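Local coordinates for protein putative marr-family transcriptional repressor (Streptomyces coelicolor, PDB 3ZPL) that binds DNA through a winged-helix domain and probably acts as a MarR-family transcriptional regulator, at residues L73-L78 / S87-A92; E105-P108 / Q114-I117; H56-L61 / V93-K98; L62-E67 / A79-I84. One frame throughout, in Å; residues are numbered along the deposited sequence.

Contact 1: residues L73-L78 / S87-A92. With nucleotides of chain C; nucleotides of chain D.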
# COMPACT_ATOMS: atom_id res chain seq x y z
N LEU A 73 8.17 11.25 -20.67
CA LEU A 73 9.18 10.62 -19.85
C LEU A 73 9.43 9.23 -20.43
O LEU A 73 8.50 8.56 -20.88
CB LEU A 73 8.63 10.50 -18.42
CG LEU A 73 9.48 10.93 -17.23
CD1 LEU A 73 10.12 12.30 -17.41
CD2 LEU A 73 8.62 10.91 -15.98
N ARG A 74 10.67 8.78 -20.44
CA ARG A 74 10.97 7.43 -20.92
C ARG A 74 10.50 6.41 -19.92
O ARG A 74 10.52 6.66 -18.73
CB ARG A 74 12.45 7.27 -21.24
CG ARG A 74 12.75 7.86 -22.61
CD ARG A 74 14.23 7.86 -22.90
NE ARG A 74 14.80 6.52 -22.89
CZ ARG A 74 15.61 6.02 -23.81
NH1 ARG A 74 16.01 6.74 -24.89
NH2 ARG A 74 16.05 4.77 -23.66
N MET A 75 10.13 5.23 -20.42
CA MET A 75 9.51 4.20 -19.59
C MET A 75 10.23 3.94 -18.26
O MET A 75 9.61 4.03 -17.20
CB MET A 75 9.42 2.89 -20.37
CG MET A 75 8.65 2.98 -21.68
SD MET A 75 7.08 3.88 -21.56
CE MET A 75 6.06 2.61 -20.83
N THR A 76 11.51 3.60 -18.31
CA THR A 76 12.22 3.23 -17.09
C THR A 76 12.21 4.40 -16.13
O THR A 76 12.05 4.20 -14.92
CB THR A 76 13.66 2.76 -17.34
OG1 THR A 76 13.64 1.65 -18.24
CG2 THR A 76 14.34 2.33 -16.04
N GLU A 77 12.38 5.61 -16.65
CA GLU A 77 12.35 6.79 -15.79
C GLU A 77 11.00 6.90 -15.09
O GLU A 77 10.92 7.21 -13.90
CB GLU A 77 12.58 8.06 -16.62
CG GLU A 77 14.03 8.31 -17.02
CD GLU A 77 14.13 9.29 -18.21
OE1 GLU A 77 13.25 10.18 -18.36
OE2 GLU A 77 15.06 9.13 -19.04
N LEU A 78 9.95 6.65 -15.83
CA LEU A 78 8.61 6.72 -15.29
C LEU A 78 8.46 5.67 -14.19
O LEU A 78 8.05 5.98 -13.08
CB LEU A 78 7.58 6.53 -16.40
CG LEU A 78 6.11 6.73 -16.06
CD1 LEU A 78 5.90 7.95 -15.16
CD2 LEU A 78 5.30 6.84 -17.34
N SER A 87 7.41 -3.85 -16.05
CA SER A 87 6.41 -4.78 -16.53
C SER A 87 5.06 -4.22 -16.22
O SER A 87 4.21 -4.05 -17.10
CB SER A 87 6.56 -6.09 -15.80
OG SER A 87 6.67 -7.13 -16.72
N ARG A 88 4.87 -3.90 -14.95
CA ARG A 88 3.67 -3.27 -14.50
C ARG A 88 3.44 -1.98 -15.28
O ARG A 88 2.31 -1.68 -15.66
CB ARG A 88 3.77 -2.96 -13.02
CG ARG A 88 2.52 -2.35 -12.44
CD ARG A 88 2.82 -1.95 -11.02
NE ARG A 88 1.62 -1.66 -10.25
CZ ARG A 88 1.62 -1.50 -8.94
NH1 ARG A 88 2.76 -1.60 -8.27
NH2 ARG A 88 0.50 -1.23 -8.29
N LEU A 89 4.50 -1.22 -15.51
CA LEU A 89 4.37 0.03 -16.25
C LEU A 89 3.90 -0.18 -17.69
O LEU A 89 3.05 0.58 -18.16
CB LEU A 89 5.68 0.80 -16.26
CG LEU A 89 5.62 2.13 -17.01
CD1 LEU A 89 4.52 3.04 -16.50
CD2 LEU A 89 6.96 2.83 -16.86
N SER A 90 4.46 -1.18 -18.38
CA SER A 90 4.06 -1.45 -19.76
C SER A 90 2.59 -1.77 -19.79
O SER A 90 1.84 -1.17 -20.56
CB SER A 90 4.82 -2.62 -20.35
OG SER A 90 6.20 -2.34 -20.36
N HIS A 91 2.16 -2.68 -18.93
CA HIS A 91 0.75 -3.03 -18.88
C HIS A 91 -0.11 -1.79 -18.57
O HIS A 91 -1.12 -1.58 -19.23
CB HIS A 91 0.48 -4.13 -17.83
CG HIS A 91 0.94 -5.50 -18.26
ND1 HIS A 91 0.58 -6.05 -19.48
CD2 HIS A 91 1.70 -6.42 -17.64
CE1 HIS A 91 1.12 -7.25 -19.58
NE2 HIS A 91 1.80 -7.50 -18.48
N ALA A 92 0.31 -0.97 -17.62
CA ALA A 92 -0.45 0.20 -17.24
C ALA A 92 -0.57 1.20 -18.39
O ALA A 92 -1.66 1.75 -18.62
CB ALA A 92 0.19 0.89 -16.05
P DA C 5 12.82 2.58 -22.22
OP1 DA C 5 12.35 3.66 -23.12
OP2 DA C 5 13.00 2.85 -20.77
O5' DA C 5 11.86 1.33 -22.46
C5' DA C 5 11.65 0.89 -23.80
C4' DA C 5 10.96 -0.46 -23.82
O4' DA C 5 11.77 -1.48 -23.20
C3' DA C 5 9.61 -0.57 -23.11
O3' DA C 5 8.55 -0.27 -24.02
C2' DA C 5 9.60 -2.02 -22.62
C1' DA C 5 10.92 -2.59 -23.14
N9 DA C 5 11.54 -3.62 -22.32
C8 DA C 5 12.18 -3.48 -21.11
N7 DA C 5 12.60 -4.62 -20.61
C5 DA C 5 12.21 -5.56 -21.55
C6 DA C 5 12.34 -6.96 -21.59
N6 DA C 5 12.94 -7.68 -20.63
N1 DA C 5 11.83 -7.61 -22.66
C2 DA C 5 11.22 -6.90 -23.61
N3 DA C 5 11.03 -5.58 -23.68
C4 DA C 5 11.55 -4.96 -22.60
P DT C 6 7.01 -0.54 -23.60
OP1 DT C 6 6.14 0.33 -24.43
OP2 DT C 6 6.89 -0.45 -22.12
O5' DT C 6 6.79 -2.05 -24.03
C5' DT C 6 7.01 -2.46 -25.37
C4' DT C 6 6.77 -3.95 -25.50
O4' DT C 6 7.68 -4.69 -24.65
C3' DT C 6 5.36 -4.40 -25.13
O3' DT C 6 4.79 -4.99 -26.29
C2' DT C 6 5.56 -5.34 -23.95
C1' DT C 6 7.00 -5.81 -24.13
N1 DT C 6 7.69 -6.21 -22.89
C2 DT C 6 8.02 -7.53 -22.69
O2 DT C 6 7.79 -8.40 -23.52
N3 DT C 6 8.65 -7.79 -21.50
C4 DT C 6 8.96 -6.89 -20.50
O4 DT C 6 9.51 -7.27 -19.48
C5 DT C 6 8.56 -5.52 -20.76
C7 DT C 6 8.85 -4.47 -19.74
C6 DT C 6 7.96 -5.26 -21.93
P DC D 13 -1.66 -2.49 -11.26
OP1 DC D 13 -1.33 -1.62 -10.10
OP2 DC D 13 -1.25 -2.08 -12.62
O5' DC D 13 -1.11 -3.93 -10.85
C5' DC D 13 -1.23 -4.37 -9.47
C4' DC D 13 -0.46 -5.65 -9.27
O4' DC D 13 -0.96 -6.63 -10.20
C3' DC D 13 1.04 -5.50 -9.55
O3' DC D 13 1.83 -6.05 -8.48
C2' DC D 13 1.21 -6.18 -10.90
C1' DC D 13 0.13 -7.24 -10.88
N1 DC D 13 -0.35 -7.71 -12.20
C2 DC D 13 -0.52 -9.08 -12.40
O2 DC D 13 -0.25 -9.85 -11.49
N3 DC D 13 -0.95 -9.52 -13.61
C4 DC D 13 -1.24 -8.65 -14.57
N4 DC D 13 -1.69 -9.13 -15.74
C5 DC D 13 -1.11 -7.24 -14.38
C6 DC D 13 -0.65 -6.82 -13.19
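Met75 and Leu89 bring the two backbones closest together, with 7.4 Å from CA to CA. Residues 73-78 leave a short strand and turn into a helix after Arg74, which occupies the N-cap position, while 87-92 is helical throughout. The join is apolar. Leu89 reaches toward the first helix with CG anti to its backbone N (chi1 -180°), bringing CD2 to 3.8 Å from Leu78 CB; these two leucines cross at about a right angle. Met75 is bent at chi2 and chi3, which brings its methyl CE to 3.9 Å from Leu89 CG. This is the packing of a helix-turn-helix, with helix 86-98 as the recognition helix: beyond the contact, His91 NE2 hydrogen-bonds to a guanine O6 and Ser87 OG to a cytosine N4. Both helices also grip backbone phosphates. At the start of helix 75-82, OP2 of DA5 in chain C takes Thr76 N at 3.0 Å and Thr76 OG1 at 2.9 Å, so the helix end may help to hold the negative charge. Arg88, extended from CG to NE, meets OP1 of DC13 in chain D at its guanidinium edge, with NE at 3.0 Å and NH2 at 2.6 Å.

Contact 2: residues E105-P108 / Q114-I117. With nucleotides of chain C.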
# COMPACT_ATOMS: atom_id res chain seq x y z
N GLU A 105 5.92 7.27 -28.18
CA GLU A 105 6.81 7.56 -29.30
C GLU A 105 8.13 6.84 -29.11
O GLU A 105 8.51 6.49 -27.98
CB GLU A 105 7.06 9.06 -29.40
CG GLU A 105 6.11 9.79 -30.32
CD GLU A 105 6.47 11.26 -30.49
OE1 GLU A 105 7.47 11.73 -29.90
OE2 GLU A 105 5.73 11.97 -31.22
N ASP A 106 8.87 6.67 -30.20
CA ASP A 106 10.20 6.08 -30.15
C ASP A 106 11.22 7.15 -29.78
O ASP A 106 11.01 8.32 -30.08
CB ASP A 106 10.58 5.45 -31.50
CG ASP A 106 9.43 4.67 -32.13
OD1 ASP A 106 8.28 4.93 -31.78
OD2 ASP A 106 9.68 3.81 -32.99
N CYS A 107 12.30 6.75 -29.10
CA CYS A 107 13.42 7.65 -28.88
C CYS A 107 14.18 7.69 -30.21
O CYS A 107 14.41 6.64 -30.82
CB CYS A 107 14.32 7.18 -27.73
SG CYS A 107 15.69 8.29 -27.36
N PRO A 108 14.52 8.89 -30.70
CA PRO A 108 15.14 8.96 -32.02
C PRO A 108 16.63 8.51 -32.03
O PRO A 108 17.06 7.88 -33.00
CB PRO A 108 14.96 10.43 -32.42
CG PRO A 108 14.79 11.19 -31.15
CD PRO A 108 14.43 10.22 -30.05
N GLN A 114 11.44 4.05 -25.42
CA GLN A 114 10.10 4.49 -25.72
C GLN A 114 9.71 5.61 -24.78
O GLN A 114 10.07 5.60 -23.59
CB GLN A 114 9.18 3.30 -25.57
CG GLN A 114 7.90 3.38 -26.37
CD GLN A 114 7.78 2.40 -27.50
OE1 GLN A 114 7.54 2.75 -28.65
NE2 GLN A 114 7.84 1.13 -27.14
N PHE A 115 9.03 6.62 -25.31
CA PHE A 115 8.52 7.71 -24.50
C PHE A 115 7.06 7.46 -24.19
O PHE A 115 6.33 6.94 -25.04
CB PHE A 115 8.66 9.06 -25.22
CG PHE A 115 10.01 9.70 -25.06
CD1 PHE A 115 10.37 10.30 -23.86
CD2 PHE A 115 10.90 9.74 -26.13
CE1 PHE A 115 11.61 10.92 -23.72
CE2 PHE A 115 12.13 10.35 -26.00
CZ PHE A 115 12.50 10.94 -24.79
N ALA A 116 6.65 7.81 -22.98
CA ALA A 116 5.23 7.88 -22.61
C ALA A 116 4.87 9.37 -22.55
O ALA A 116 5.46 10.13 -21.81
CB ALA A 116 5.01 7.23 -21.25
N ILE A 117 3.91 9.76 -23.37
CA ILE A 117 3.53 11.15 -23.50
C ILE A 117 2.07 11.29 -23.09
O ILE A 117 1.22 10.48 -23.51
CB ILE A 117 3.66 11.63 -24.96
CG1 ILE A 117 5.08 11.38 -25.48
CG2 ILE A 117 3.28 13.10 -25.05
CD1 ILE A 117 5.22 11.47 -26.98
P DA C 5 12.82 2.58 -22.22
OP1 DA C 5 12.35 3.66 -23.12
OP2 DA C 5 13.00 2.85 -20.77
O5' DA C 5 11.86 1.33 -22.46
C5' DA C 5 11.65 0.89 -23.80
C4' DA C 5 10.96 -0.46 -23.82
O4' DA C 5 11.77 -1.48 -23.20
C3' DA C 5 9.61 -0.57 -23.11
O3' DA C 5 8.55 -0.27 -24.02
C2' DA C 5 9.60 -2.02 -22.62
C1' DA C 5 10.92 -2.59 -23.14
N9 DA C 5 11.54 -3.62 -22.32
C8 DA C 5 12.18 -3.48 -21.11
N7 DA C 5 12.60 -4.62 -20.61
C5 DA C 5 12.21 -5.56 -21.55
C6 DA C 5 12.34 -6.96 -21.59
N6 DA C 5 12.94 -7.68 -20.63
N1 DA C 5 11.83 -7.61 -22.66
C2 DA C 5 11.22 -6.90 -23.61
N3 DA C 5 11.03 -5.58 -23.68
C4 DA C 5 11.55 -4.96 -22.60
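This is an antiparallel strand pairing in the wing of the winged helix, where Glu105 and Phe115 form a hydrogen-bonded pair and Asp106 and Gln114 the non-hydrogen-bonded pair next to it. Phe115 N gives a nearly straight bond to Glu105 O (2.7 Å, 175° at the hydrogen), in the carbonyl plane. The return bond, Glu105 N to Phe115 O, is 3.2 Å long, and its donor is tilted from the plane of the Phe115 carbonyl. On the Glu105-Phe115 face the glutamate runs obliquely past Ile117, whose CD1 lies 3.7 Å from Glu105 OE1; the carboxylate itself is salt-bridged to Arg103. Cys107 approaches the Phe115 ring obliquely, CB 4.2 Å from CE2, with SG in a sulfur-aromatic contact 5.5 Å from the ring centroid. On the opposite face of the sheet, Asp106 and Gln114 lie side by side with their carboxylate and amide planes 86° apart. Gln114 N points at DNA, bonding OP1 of DA5 in chain C, so the strand's own backbone probably helps to hold the phosphate. Strand 114-118 is the middle one of three: its other edge pairs with strand 72-74, whose Arg72 and Arg74 touch Phe115, while Ala116 packs on Met75 and Leu78 of helix 75-82.

Contact 3: residues H56-L61 / V93-K98; sequences HVYYGL and VARLEK. With nucleotides of chain D.
Tyr58 is the first residue of 56-61 to reach the second helix, its CA 8.0 Å from that of Leu96. With CG anti to the carbonyl carbon (chi1 -73°), its ring is directed at the turn that carries Arg95 and Leu96. Arg95 NE lies in the plane of the ring, at its edge, 3.7 Å from CE2. Seen from the arginine, the same meeting is over a face: the ring edge, with CD2 near the guanidinium rim, stands on the flat of the group, and the two planes are 88° apart. It is therefore an edge-to-face approach, unlike a cation-pi contact in which the charge would sit above the ring. Leu96 CD2 joins obliquely, 3.9 Å from Tyr58 CD2. The two helices belong to the winged helix-turn-helix domain, helix 56-66 crossing recognition helix 86-98; their segment axes approach to 11.2 Å at a signed crossing angle of -72°. Tyr58 and Arg95 also meet consecutive phosphates of one DNA strand. Tyr58 OH makes a weak hydrogen bond to OP2 of DC13 in chain D, while Arg95, its chain bent at chi2 and chi3, gives NH2 to OP1 of DT12 in chain D at 2.8 Å; its NE adds weak bonds to both non-bridging oxygens of that phosphate. Arg95 NH2 is held from the protein side as well, by Gly53 O, which helps to fix the guanidinium. One turn further on, Leu61 completes the apolar part, its CD1 4.2 Å from Leu96 CD1, and it packs on Leu89 and Ala92 of the same recognition helix.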
# COMPACT_ATOMS: atom_id res chain seq x y z
N HIS A 56 -5.18 4.46 -8.12
CA HIS A 56 -4.27 5.51 -7.64
C HIS A 56 -2.93 5.49 -8.35
O HIS A 56 -2.38 6.54 -8.65
CB HIS A 56 -4.06 5.42 -6.13
CG HIS A 56 -3.27 6.57 -5.57
ND1 HIS A 56 -2.39 6.42 -4.52
CD2 HIS A 56 -3.25 7.88 -5.89
CE1 HIS A 56 -1.87 7.60 -4.21
NE2 HIS A 56 -2.38 8.50 -5.03
N VAL A 57 -2.40 4.31 -8.63
CA VAL A 57 -1.05 4.22 -9.19
C VAL A 57 -1.02 4.82 -10.59
O VAL A 57 -0.10 5.59 -10.91
CB VAL A 57 -0.54 2.77 -9.27
CG1 VAL A 57 0.94 2.76 -9.63
CG2 VAL A 57 -0.79 2.05 -7.95
N TYR A 58 -2.02 4.50 -11.39
CA TYR A 58 -2.18 5.06 -12.73
C TYR A 58 -2.25 6.59 -12.69
O TYR A 58 -1.47 7.28 -13.34
CB TYR A 58 -3.43 4.49 -13.39
CG TYR A 58 -3.32 3.03 -13.84
CD1 TYR A 58 -2.37 2.16 -13.31
CD2 TYR A 58 -4.21 2.51 -14.75
CE1 TYR A 58 -2.30 0.83 -13.71
CE2 TYR A 58 -4.15 1.19 -15.13
CZ TYR A 58 -3.18 0.35 -14.62
OH TYR A 58 -3.14 -0.96 -15.04
N TYR A 59 -3.20 7.13 -11.94
CA TYR A 59 -3.31 8.58 -11.75
C TYR A 59 -1.95 9.22 -11.48
O TYR A 59 -1.63 10.27 -12.06
CB TYR A 59 -4.26 8.88 -10.60
CG TYR A 59 -4.56 10.34 -10.39
CD1 TYR A 59 -5.60 10.96 -11.08
CD2 TYR A 59 -3.83 11.10 -9.49
CE1 TYR A 59 -5.90 12.30 -10.88
CE2 TYR A 59 -4.12 12.44 -9.28
CZ TYR A 59 -5.16 13.03 -9.98
OH TYR A 59 -5.45 14.35 -9.78
N GLY A 60 -1.16 8.59 -10.62
CA GLY A 60 0.21 9.05 -10.33
C GLY A 60 1.09 9.16 -11.57
O GLY A 60 1.89 10.09 -11.70
N LEU A 61 0.94 8.21 -12.49
CA LEU A 61 1.73 8.21 -13.71
C LEU A 61 1.37 9.45 -14.54
O LEU A 61 2.26 10.16 -15.00
CB LEU A 61 1.49 6.94 -14.52
CG LEU A 61 1.76 5.61 -13.81
CD1 LEU A 61 1.44 4.43 -14.72
CD2 LEU A 61 3.20 5.52 -13.33
N VAL A 93 0.52 1.41 -19.12
CA VAL A 93 0.49 2.32 -20.26
C VAL A 93 -0.29 1.75 -21.49
O VAL A 93 -0.85 2.53 -22.27
CB VAL A 93 1.90 2.77 -20.64
CG1 VAL A 93 1.88 3.63 -21.90
CG2 VAL A 93 2.51 3.55 -19.49
N ALA A 94 -0.35 0.42 -21.65
CA ALA A 94 -1.22 -0.15 -22.68
C ALA A 94 -2.66 0.21 -22.37
O ALA A 94 -3.44 0.56 -23.28
CB ALA A 94 -1.09 -1.66 -22.73
N ARG A 95 -2.99 0.18 -21.09
CA ARG A 95 -4.35 0.43 -20.64
C ARG A 95 -4.69 1.93 -20.77
O ARG A 95 -5.80 2.28 -21.17
CB ARG A 95 -4.53 -0.07 -19.20
CG ARG A 95 -5.96 -0.12 -18.67
CD ARG A 95 -6.38 1.22 -18.04
NE ARG A 95 -7.33 1.09 -16.92
CZ ARG A 95 -7.99 2.12 -16.37
NH1 ARG A 95 -7.86 3.35 -16.85
NH2 ARG A 95 -8.83 1.91 -15.36
N LEU A 96 -3.74 2.80 -20.42
CA LEU A 96 -3.93 4.25 -20.51
C LEU A 96 -3.96 4.74 -21.96
O LEU A 96 -4.69 5.68 -22.31
CB LEU A 96 -2.84 4.97 -19.72
CG LEU A 96 -2.79 4.69 -18.21
CD1 LEU A 96 -1.52 5.26 -17.60
CD2 LEU A 96 -4.00 5.26 -17.50
N GLU A 97 -3.13 4.12 -22.80
CA GLU A 97 -3.13 4.38 -24.22
C GLU A 97 -4.47 4.01 -24.82
O GLU A 97 -5.02 4.78 -25.62
CB GLU A 97 -2.00 3.59 -24.89
CG GLU A 97 -1.73 3.97 -26.34
CD GLU A 97 -0.44 3.35 -26.86
OE1 GLU A 97 -0.23 2.14 -26.64
OE2 GLU A 97 0.36 4.08 -27.50
N LYS A 98 -4.99 2.85 -24.43
CA LYS A 98 -6.31 2.41 -24.90
C LYS A 98 -7.38 3.44 -24.63
O LYS A 98 -8.07 3.85 -25.55
CB LYS A 98 -6.70 1.03 -24.33
CG LYS A 98 -6.07 -0.09 -25.15
CD LYS A 98 -6.64 -1.45 -24.76
CE LYS A 98 -5.96 -2.59 -25.52
NZ LYS A 98 -4.47 -2.52 -25.44
P DT D 12 -7.51 -1.87 -14.77
OP1 DT D 12 -7.71 -0.46 -14.34
OP2 DT D 12 -7.19 -2.23 -16.19
O5' DT D 12 -6.35 -2.55 -13.93
C5' DT D 12 -6.38 -2.48 -12.51
C4' DT D 12 -5.34 -3.42 -11.95
O4' DT D 12 -5.63 -4.77 -12.36
C3' DT D 12 -3.91 -3.13 -12.42
O3' DT D 12 -3.22 -2.71 -11.25
C2' DT D 12 -3.45 -4.44 -13.03
C1' DT D 12 -4.41 -5.46 -12.46
N1 DT D 12 -4.63 -6.67 -13.28
C2 DT D 12 -4.30 -7.90 -12.75
O2 DT D 12 -3.85 -8.04 -11.62
N3 DT D 12 -4.53 -8.96 -13.58
C4 DT D 12 -5.05 -8.92 -14.86
O4 DT D 12 -5.23 -9.96 -15.48
C5 DT D 12 -5.36 -7.60 -15.36
C7 DT D 12 -5.92 -7.45 -16.74
C6 DT D 12 -5.13 -6.55 -14.55
P DC D 13 -1.66 -2.49 -11.26
OP1 DC D 13 -1.33 -1.62 -10.10
OP2 DC D 13 -1.25 -2.08 -12.62
O5' DC D 13 -1.11 -3.93 -10.85
C5' DC D 13 -1.23 -4.37 -9.47
C4' DC D 13 -0.46 -5.65 -9.27
O4' DC D 13 -0.96 -6.63 -10.20
C3' DC D 13 1.04 -5.50 -9.55
O3' DC D 13 1.83 -6.05 -8.48
C2' DC D 13 1.21 -6.18 -10.90
C1' DC D 13 0.13 -7.24 -10.88
N1 DC D 13 -0.35 -7.71 -12.20
C2 DC D 13 -0.52 -9.08 -12.40
O2 DC D 13 -0.25 -9.85 -11.49
N3 DC D 13 -0.95 -9.52 -13.61
C4 DC D 13 -1.24 -8.65 -14.57
N4 DC D 13 -1.69 -9.13 -15.74
C5 DC D 13 -1.11 -7.24 -14.38
C6 DC D 13 -0.65 -6.82 -13.19

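Contact 4: residues L62-E67 / A79-I84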
# COMPACT_ATOMS: atom_id res chain seq x y z
N LEU A 62 0.08 9.74 -14.66
CA LEU A 62 -0.35 10.94 -15.37
C LEU A 62 0.19 12.21 -14.73
O LEU A 62 0.63 13.11 -15.42
CB LEU A 62 -1.86 11.03 -15.42
CG LEU A 62 -2.59 9.84 -16.03
CD1 LEU A 62 -3.99 10.28 -16.40
CD2 LEU A 62 -1.87 9.29 -17.25
N VAL A 63 0.15 12.26 -13.41
CA VAL A 63 0.65 13.42 -12.67
C VAL A 63 2.14 13.63 -12.93
O VAL A 63 2.58 14.76 -13.16
CB VAL A 63 0.41 13.24 -11.16
CG1 VAL A 63 1.13 14.32 -10.36
CG2 VAL A 63 -1.08 13.28 -10.87
N LYS A 64 2.91 12.56 -12.93
CA LYS A 64 4.33 12.73 -13.16
C LYS A 64 4.66 13.19 -14.59
O LYS A 64 5.63 13.93 -14.79
CB LYS A 64 5.12 11.47 -12.83
CG LYS A 64 6.61 11.72 -12.82
CD LYS A 64 7.01 12.96 -12.03
CE LYS A 64 8.48 13.26 -12.22
NZ LYS A 64 8.85 14.54 -11.56
N LEU A 65 3.88 12.75 -15.57
CA LEU A 65 4.09 13.17 -16.98
C LEU A 65 3.67 14.62 -17.15
O LEU A 65 4.44 15.44 -17.66
CB LEU A 65 3.28 12.31 -17.94
CG LEU A 65 3.62 10.82 -17.97
CD1 LEU A 65 2.74 10.11 -18.99
CD2 LEU A 65 5.09 10.60 -18.27
N ALA A 66 2.48 14.94 -16.66
CA ALA A 66 1.99 16.33 -16.59
C ALA A 66 3.03 17.31 -16.01
O ALA A 66 3.11 18.45 -16.43
CB ALA A 66 0.71 16.39 -15.78
N GLU A 67 3.81 16.83 -15.06
CA GLU A 67 4.90 17.60 -14.46
C GLU A 67 6.18 17.62 -15.27
O GLU A 67 7.05 18.45 -15.02
CB GLU A 67 5.25 17.02 -13.09
CG GLU A 67 4.32 17.38 -11.96
CD GLU A 67 4.89 16.92 -10.64
OE1 GLU A 67 5.58 15.86 -10.62
OE2 GLU A 67 4.64 17.63 -9.62
N ALA A 79 8.88 4.44 -14.47
CA ALA A 79 8.88 3.38 -13.45
C ALA A 79 9.67 3.77 -12.19
O ALA A 79 9.20 3.53 -11.08
CB ALA A 79 9.44 2.10 -14.02
N LYS A 80 10.83 4.40 -12.37
CA LYS A 80 11.70 4.78 -11.23
C LYS A 80 11.03 5.80 -10.32
O LYS A 80 11.16 5.70 -9.09
CB LYS A 80 13.07 5.32 -11.70
CG LYS A 80 14.01 5.72 -10.56
CD LYS A 80 15.45 5.97 -11.03
N TYR A 81 10.33 6.78 -10.91
CA TYR A 81 9.60 7.77 -10.11
C TYR A 81 8.46 7.10 -9.37
O TYR A 81 8.24 7.35 -8.18
CB TYR A 81 9.05 8.90 -10.97
CG TYR A 81 10.06 9.94 -11.40
CD1 TYR A 81 10.73 10.73 -10.45
CD2 TYR A 81 10.32 10.17 -12.75
CE1 TYR A 81 11.64 11.69 -10.84
CE2 TYR A 81 11.23 11.14 -13.15
CZ TYR A 81 11.89 11.90 -12.20
OH TYR A 81 12.79 12.84 -12.61
N ALA A 82 7.72 6.25 -10.08
CA ALA A 82 6.54 5.57 -9.55
C ALA A 82 6.88 4.46 -8.55
O ALA A 82 6.04 4.07 -7.74
CB ALA A 82 5.74 4.98 -10.70
N LYS A 83 8.11 3.96 -8.63
CA LYS A 83 8.62 2.88 -7.76
C LYS A 83 7.96 1.56 -8.07
O LYS A 83 7.75 0.73 -7.18
CB LYS A 83 8.46 3.22 -6.28
CG LYS A 83 8.92 4.62 -5.90
CD LYS A 83 10.40 4.81 -6.10
CE LYS A 83 10.77 6.28 -6.14
NZ LYS A 83 12.22 6.48 -6.38
N ILE A 84 7.69 1.34 -9.36
CA ILE A 84 7.05 0.12 -9.81
C ILE A 84 7.97 -0.58 -10.78
O ILE A 84 9.02 -0.04 -11.10
CB ILE A 84 5.69 0.42 -10.48
CG1 ILE A 84 5.88 1.07 -11.85
CG2 ILE A 84 4.83 1.25 -9.53
CD1 ILE A 84 4.62 1.65 -12.42
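Within the DNA-binding domain, residues 62-67 and 79-84, on helix 56-66 and on the first helix of the helix-turn-helix, 75-82, meet near the protein surface through one pair of side chains, Lys64 and Tyr81. Their CA atoms are 7.9 Å apart. Lys64 leaves its helix with CG beside the carbonyl carbon (chi1 -170°) and then bends at chi2 (48°), which carries the rest of its chain across one face of the tyrosine ring at about a right angle to the Tyr81 side chain. CE sits over the middle of the ring, 3.4 Å from the centroid and only 5° off the ring normal, a well-centred CH-pi contact. NZ follows one bond further, 4.2 Å from the same centroid, displaced toward the CE1 and CZ side but still over the face, and makes a cation-pi interaction. CG supports the pair from the other end, 4.0 Å from Tyr81 CD2. Leu73 of the short strand between the helices touches both side chains, adding an apolar neighbour to the stack. A second charge stands nearby, Glu67 OE1, in a long salt bridge with Lys64 NZ. The second subunit lies close by: the backbone O of Tyr81 takes a hydrogen bond from its Arg31. Helix 75-82 ends just beyond, with Lys83 leaving it at positive phi. The ring pi cloud and the distant carboxylate would share the stabilisation of the Lys64 ammonium, while its methylene groups shield that ring face; at this surface end the two helices are held by dispersion and electrostatics together.

In the fold
All four contacts lie in the winged-helix part of the chain. Contact 1 is central: its centre is about 9 Å from those of contacts 3 and 4 and about 11 Å from that of contact 2, and it touches all three. It shares helix 86-98 with contact 3, helix 75-82 with contact 4, and the three-stranded sheet with contact 2, while contacts 3 and 4 share helix 56-66. Along the chain, contacts 1 and 4 interleave and both nest within the span closed by contact 3; contact 2, the wing, follows. Contacts 2 and 3, about 16 Å apart between centres, hold phosphates of different DNA strands, so one compact domain meets both.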